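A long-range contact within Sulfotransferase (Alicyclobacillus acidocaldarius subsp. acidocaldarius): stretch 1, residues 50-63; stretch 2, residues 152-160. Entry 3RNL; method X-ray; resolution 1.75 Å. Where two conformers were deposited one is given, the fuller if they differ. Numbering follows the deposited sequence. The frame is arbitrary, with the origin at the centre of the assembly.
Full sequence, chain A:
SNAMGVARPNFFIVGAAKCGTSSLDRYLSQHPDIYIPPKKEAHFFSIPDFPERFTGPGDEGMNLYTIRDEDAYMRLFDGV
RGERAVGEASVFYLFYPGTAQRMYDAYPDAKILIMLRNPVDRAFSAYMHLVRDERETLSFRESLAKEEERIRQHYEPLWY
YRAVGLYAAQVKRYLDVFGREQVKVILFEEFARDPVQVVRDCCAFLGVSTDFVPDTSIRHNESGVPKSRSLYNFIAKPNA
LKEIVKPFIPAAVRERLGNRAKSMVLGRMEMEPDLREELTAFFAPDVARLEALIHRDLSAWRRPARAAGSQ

Stretch 1, residues 50-63: FPERFTGPGDEGMN
Stretch 2 152-160: RQHYEPLWY

Two loop-rich stretches of the sulfotransferase, at least 94 residues apart in sequence where they touch, bury 584 Å² between them; the register is set by Gly-56 and Tyr-155, whose CA atoms lie 4.6 Å apart. Stretch 1 is extended at Phe-50 and Pro-51, kinks at Glu-52 (phi/psi -59/-43), is extended again at Arg-53 and Phe-54 (-156/152 and -87/129), bends at Thr-55 (-102/-2), makes a type II turn from Gly-56 to Asp-59, with Gly-58 at 72/13 and Asp-59 N bonded to Gly-56 O (3.1 Å), and enters a helix at Glu-60. Stretch 2 leaves a helix through a Schellman motif, His-154 taking 66/43, extends through Tyr-155 and Glu-156 (-66/160 and -71/159), and closes in a 3-10 segment, 157-159.

The helix exit leaves two carbonyls for stretch 1. His-154 O accepts from Thr-55 N (3.0 Å, 159°) and also meets Phe-54 CA in a CA-H...O contact of 3.1 Å; Gln-153 O accepts from Thr-55 OG1 (2.6 Å, chi1 p). Asp-59, chi1 m and CB directed toward stretch 2, is the polar hub. Its OD1 accepts from Trp-159 NE1 (2.9 Å, 169°), near the plane of the indole, and is also bonded elsewhere in the structure. Its OD2 takes Glu-156 N (2.8 Å, 157°) and, weakly, Gly-56 N within its own turn (2.8 Å, 133°), so one carboxylate ties both backbones together.

Glu-156 (chi1 p, chi2 135°) brings OE1 within 4.3 Å of Asp-59 OD1, a pairing of like charges. Both carboxylate oxygens of Glu-156 are hydrogen-bonded elsewhere in the structure; in addition, OE2 accepts from Leu-158 N (3.2 Å), and OE1 accepts from water 2 (3.1 Å), which also donates to Gly-58 O (3.1 Å). Water 1 links Arg-53 O (2.7 Å) to His-154 ND1 (2.9 Å). Within stretch 1, the Asn-63 amide satisfies both backbone polar groups of Phe-54: OD1 accepts from Phe-54 N (2.9 Å) and ND2 donates to Phe-54 O (3.0 Å).

Rings pack around this network. Gly-56 CA sits almost on the normal of the Tyr-155 ring (chi1 m), 3.5 Å from its centroid; an ideal CB on Gly-56 would fall 2.7 Å from Tyr-155 CD1 and 2.6 Å from Asp-59 OD2, clashing with both. Glu-156 CB covers one face of Phe-54 (chi1 m), 4.2 Å from the ring centroid, and Pro-51 CB one face of His-154 (chi1 m), at 4.0 Å. Pro-57 touches two aromatics, its CD 3.6 Å from Tyr-155 CE1 and its CG 3.7 Å from Trp-159 CZ2.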

# COMPACT_ATOMS: atom_id res chain seq x y z
N PHE A 50 0.67 -8.13 -13.82
CA PHE A 50 -0.52 -8.91 -13.47
C PHE A 50 -0.49 -10.23 -14.22
O PHE A 50 0.03 -10.30 -15.32
CB PHE A 50 -1.81 -8.21 -13.91
CG PHE A 50 -2.30 -7.12 -12.98
CD1 PHE A 50 -1.51 -6.62 -11.96
CD2 PHE A 50 -3.58 -6.61 -13.16
CE1 PHE A 50 -2.01 -5.61 -11.12
CE2 PHE A 50 -4.08 -5.61 -12.34
CZ PHE A 50 -3.30 -5.11 -11.32
N PRO A 51 -1.11 -11.27 -13.64
CA PRO A 51 -1.38 -12.47 -14.44
C PRO A 51 -2.44 -12.17 -15.48
O PRO A 51 -3.02 -11.08 -15.46
CB PRO A 51 -1.94 -13.45 -13.41
CG PRO A 51 -2.59 -12.57 -12.38
CD PRO A 51 -1.67 -11.36 -12.28
N GLU A 52 -2.75 -13.12 -16.36
CA GLU A 52 -3.74 -12.86 -17.39
C GLU A 52 -5.09 -12.49 -16.78
O GLU A 52 -5.79 -11.61 -17.27
CB GLU A 52 -3.91 -14.05 -18.33
CG GLU A 52 -4.88 -13.76 -19.47
CD GLU A 52 -5.07 -14.95 -20.39
OE1 GLU A 52 -4.76 -16.09 -19.98
OE2 GLU A 52 -5.55 -14.75 -21.53
N ARG A 53 -5.48 -13.21 -15.74
CA ARG A 53 -6.65 -12.82 -14.97
C ARG A 53 -6.58 -13.38 -13.55
O ARG A 53 -5.97 -14.43 -13.30
CB ARG A 53 -7.96 -13.22 -15.67
CG ARG A 53 -8.38 -14.64 -15.48
CD ARG A 53 -9.75 -14.94 -16.12
NE ARG A 53 -10.86 -14.28 -15.44
CZ ARG A 53 -11.59 -14.84 -14.47
NH1 ARG A 53 -11.31 -16.08 -14.06
NH2 ARG A 53 -12.59 -14.17 -13.91
N PHE A 54 -7.22 -12.68 -12.62
CA PHE A 54 -7.27 -13.14 -11.23
C PHE A 54 -8.46 -14.06 -11.09
O PHE A 54 -9.56 -13.76 -11.59
CB PHE A 54 -7.41 -11.96 -10.27
CG PHE A 54 -6.24 -11.02 -10.31
CD1 PHE A 54 -5.02 -11.41 -9.78
CD2 PHE A 54 -6.37 -9.76 -10.88
CE1 PHE A 54 -3.92 -10.54 -9.81
CE2 PHE A 54 -5.27 -8.88 -10.91
CZ PHE A 54 -4.05 -9.27 -10.38
N THR A 55 -8.21 -15.23 -10.53
CA THR A 55 -9.18 -16.32 -10.47
C THR A 55 -9.93 -16.59 -9.16
O THR A 55 -10.74 -17.52 -9.10
CB THR A 55 -8.50 -17.60 -10.89
OG1 THR A 55 -7.55 -17.96 -9.88
CG2 THR A 55 -7.76 -17.36 -12.20
N GLY A 56 -9.63 -15.85 -8.10
CA GLY A 56 -10.22 -16.15 -6.80
C GLY A 56 -11.65 -15.65 -6.65
O GLY A 56 -12.11 -14.82 -7.44
N PRO A 57 -12.35 -16.14 -5.63
CA PRO A 57 -13.72 -15.66 -5.37
C PRO A 57 -13.73 -14.18 -5.02
O PRO A 57 -12.98 -13.74 -4.15
CB PRO A 57 -14.19 -16.52 -4.18
CG PRO A 57 -12.99 -17.21 -3.65
CD PRO A 57 -11.93 -17.21 -4.72
N GLY A 58 -14.58 -13.41 -5.70
CA GLY A 58 -14.65 -11.98 -5.50
C GLY A 58 -13.48 -11.17 -6.05
O GLY A 58 -13.35 -9.99 -5.73
N ASP A 59 -12.63 -11.79 -6.88
CA ASP A 59 -11.44 -11.10 -7.41
C ASP A 59 -11.78 -10.20 -8.61
O ASP A 59 -10.90 -9.53 -9.17
CB ASP A 59 -10.39 -12.11 -7.89
CG ASP A 59 -9.64 -12.78 -6.75
OD1 ASP A 59 -10.06 -12.66 -5.58
OD2 ASP A 59 -8.61 -13.43 -7.04
N GLU A 60 -13.05 -10.20 -9.00
CA GLU A 60 -13.50 -9.48 -10.19
C GLU A 60 -13.02 -8.03 -10.26
O GLU A 60 -12.66 -7.53 -11.34
CB GLU A 60 -15.03 -9.57 -10.32
CG GLU A 60 -15.57 -10.95 -10.72
CD GLU A 60 -15.62 -11.94 -9.57
OE1 GLU A 60 -15.90 -13.14 -9.82
OE2 GLU A 60 -15.40 -11.54 -8.41
N GLY A 61 -13.02 -7.35 -9.12
CA GLY A 61 -12.61 -5.95 -9.05
C GLY A 61 -11.21 -5.68 -9.57
O GLY A 61 -10.95 -4.69 -10.26
N MSE A 62 -10.27 -6.57 -9.25
CA MSE A 62 -8.92 -6.35 -9.73
C MSE A 62 -8.81 -6.65 -11.23
O MSE A 62 -7.92 -6.16 -11.90
CB MSE A 62 -7.89 -7.16 -8.92
CG MSE A 62 -7.63 -6.59 -7.53
SE MSE A 62 -6.55 -4.95 -7.61
CE MSE A 62 -4.85 -5.78 -7.98
N ASN A 63 -9.72 -7.47 -11.76
CA ASN A 63 -9.78 -7.64 -13.20
C ASN A 63 -10.46 -6.47 -13.90
O ASN A 63 -9.99 -5.97 -14.92
CB ASN A 63 -10.55 -8.91 -13.56
CG ASN A 63 -9.81 -10.18 -13.17
OD1 ASN A 63 -8.59 -10.26 -13.25
ND2 ASN A 63 -10.56 -11.19 -12.74
N ARG A 152 -0.14 -19.92 -7.14
CA ARG A 152 -0.04 -20.68 -8.38
C ARG A 152 -1.29 -20.52 -9.26
O ARG A 152 -1.19 -20.52 -10.49
CB ARG A 152 0.18 -22.17 -8.11
CG ARG A 152 1.54 -22.50 -7.51
CD ARG A 152 1.85 -23.99 -7.65
NE ARG A 152 0.90 -24.83 -6.93
CZ ARG A 152 1.05 -25.22 -5.67
NH1 ARG A 152 0.13 -25.98 -5.09
NH2 ARG A 152 2.13 -24.85 -4.98
N GLN A 153 -2.45 -20.40 -8.62
CA GLN A 153 -3.72 -20.32 -9.35
C GLN A 153 -4.09 -18.90 -9.77
O GLN A 153 -5.12 -18.68 -10.41
CB GLN A 153 -4.86 -20.94 -8.54
CG GLN A 153 -4.73 -22.46 -8.36
CD GLN A 153 -5.72 -23.02 -7.36
OE1 GLN A 153 -6.46 -22.29 -6.71
NE2 GLN A 153 -5.74 -24.35 -7.23
N HIS A 154 -3.23 -17.95 -9.44
CA HIS A 154 -3.41 -16.53 -9.79
C HIS A 154 -4.61 -15.86 -9.11
O HIS A 154 -5.33 -15.08 -9.73
CB HIS A 154 -3.52 -16.36 -11.31
CG HIS A 154 -2.36 -16.92 -12.06
ND1 HIS A 154 -2.48 -17.45 -13.33
CD2 HIS A 154 -1.04 -17.01 -11.74
CE1 HIS A 154 -1.30 -17.86 -13.75
NE2 HIS A 154 -0.41 -17.61 -12.81
N TYR A 155 -4.79 -16.13 -7.82
CA TYR A 155 -5.69 -15.31 -7.02
C TYR A 155 -5.09 -13.92 -6.92
O TYR A 155 -3.90 -13.73 -7.13
CB TYR A 155 -5.80 -15.88 -5.60
CG TYR A 155 -6.79 -17.01 -5.42
CD1 TYR A 155 -7.59 -17.07 -4.28
CD2 TYR A 155 -6.93 -18.01 -6.37
CE1 TYR A 155 -8.48 -18.11 -4.08
CE2 TYR A 155 -7.83 -19.05 -6.19
CZ TYR A 155 -8.61 -19.09 -5.05
OH TYR A 155 -9.51 -20.12 -4.85
N GLU A 156 -5.92 -12.93 -6.59
CA GLU A 156 -5.38 -11.59 -6.37
C GLU A 156 -4.55 -11.51 -5.08
O GLU A 156 -4.66 -12.37 -4.19
CB GLU A 156 -6.49 -10.55 -6.38
CG GLU A 156 -7.34 -10.54 -5.14
CD GLU A 156 -7.58 -9.13 -4.65
OE1 GLU A 156 -8.76 -8.75 -4.52
OE2 GLU A 156 -6.58 -8.40 -4.40
N PRO A 157 -3.67 -10.50 -4.98
CA PRO A 157 -2.70 -10.47 -3.88
C PRO A 157 -3.30 -10.24 -2.50
O PRO A 157 -2.58 -10.44 -1.52
CB PRO A 157 -1.72 -9.34 -4.26
CG PRO A 157 -2.04 -8.98 -5.66
CD PRO A 157 -3.43 -9.44 -5.98
N LEU A 158 -4.56 -9.81 -2.39
CA LEU A 158 -5.16 -9.71 -1.06
C LEU A 158 -5.07 -11.05 -0.34
O LEU A 158 -4.97 -11.11 0.89
CB LEU A 158 -6.63 -9.25 -1.15
CG LEU A 158 -7.33 -8.95 0.19
CD1 LEU A 158 -6.53 -7.96 1.05
CD2 LEU A 158 -8.73 -8.41 -0.07
N TRP A 159 -5.09 -12.13 -1.11
CA TRP A 159 -4.99 -13.47 -0.54
C TRP A 159 -3.57 -13.85 -0.13
O TRP A 159 -3.38 -14.89 0.52
CB TRP A 159 -5.49 -14.53 -1.53
CG TRP A 159 -6.90 -14.39 -2.01
CD1 TRP A 159 -7.34 -13.68 -3.10
CD2 TRP A 159 -8.06 -15.03 -1.46
NE1 TRP A 159 -8.70 -13.83 -3.25
CE2 TRP A 159 -9.17 -14.65 -2.26
CE3 TRP A 159 -8.27 -15.89 -0.38
CZ2 TRP A 159 -10.47 -15.10 -2.00
CZ3 TRP A 159 -9.57 -16.34 -0.12
CH2 TRP A 159 -10.65 -15.94 -0.93
N TYR A 160 -2.54 -13.06 -0.47
CA TYR A 160 -1.23 -13.62 -0.22
C TYR A 160 -0.78 -13.02 1.10
O TYR A 160 -0.05 -12.02 1.15
CB TYR A 160 -0.24 -13.11 -1.29
CG TYR A 160 -0.56 -13.37 -2.76
CD1 TYR A 160 -1.61 -14.20 -3.15
CD2 TYR A 160 0.21 -12.78 -3.75
CE1 TYR A 160 -1.88 -14.41 -4.52
CE2 TYR A 160 -0.05 -12.98 -5.09
CZ TYR A 160 -1.09 -13.78 -5.47
OH TYR A 160 -1.32 -13.96 -6.83
O HOH W 1 -4.65 -16.19 -14.81
O HOH W 2 -11.12 -7.88 -6.34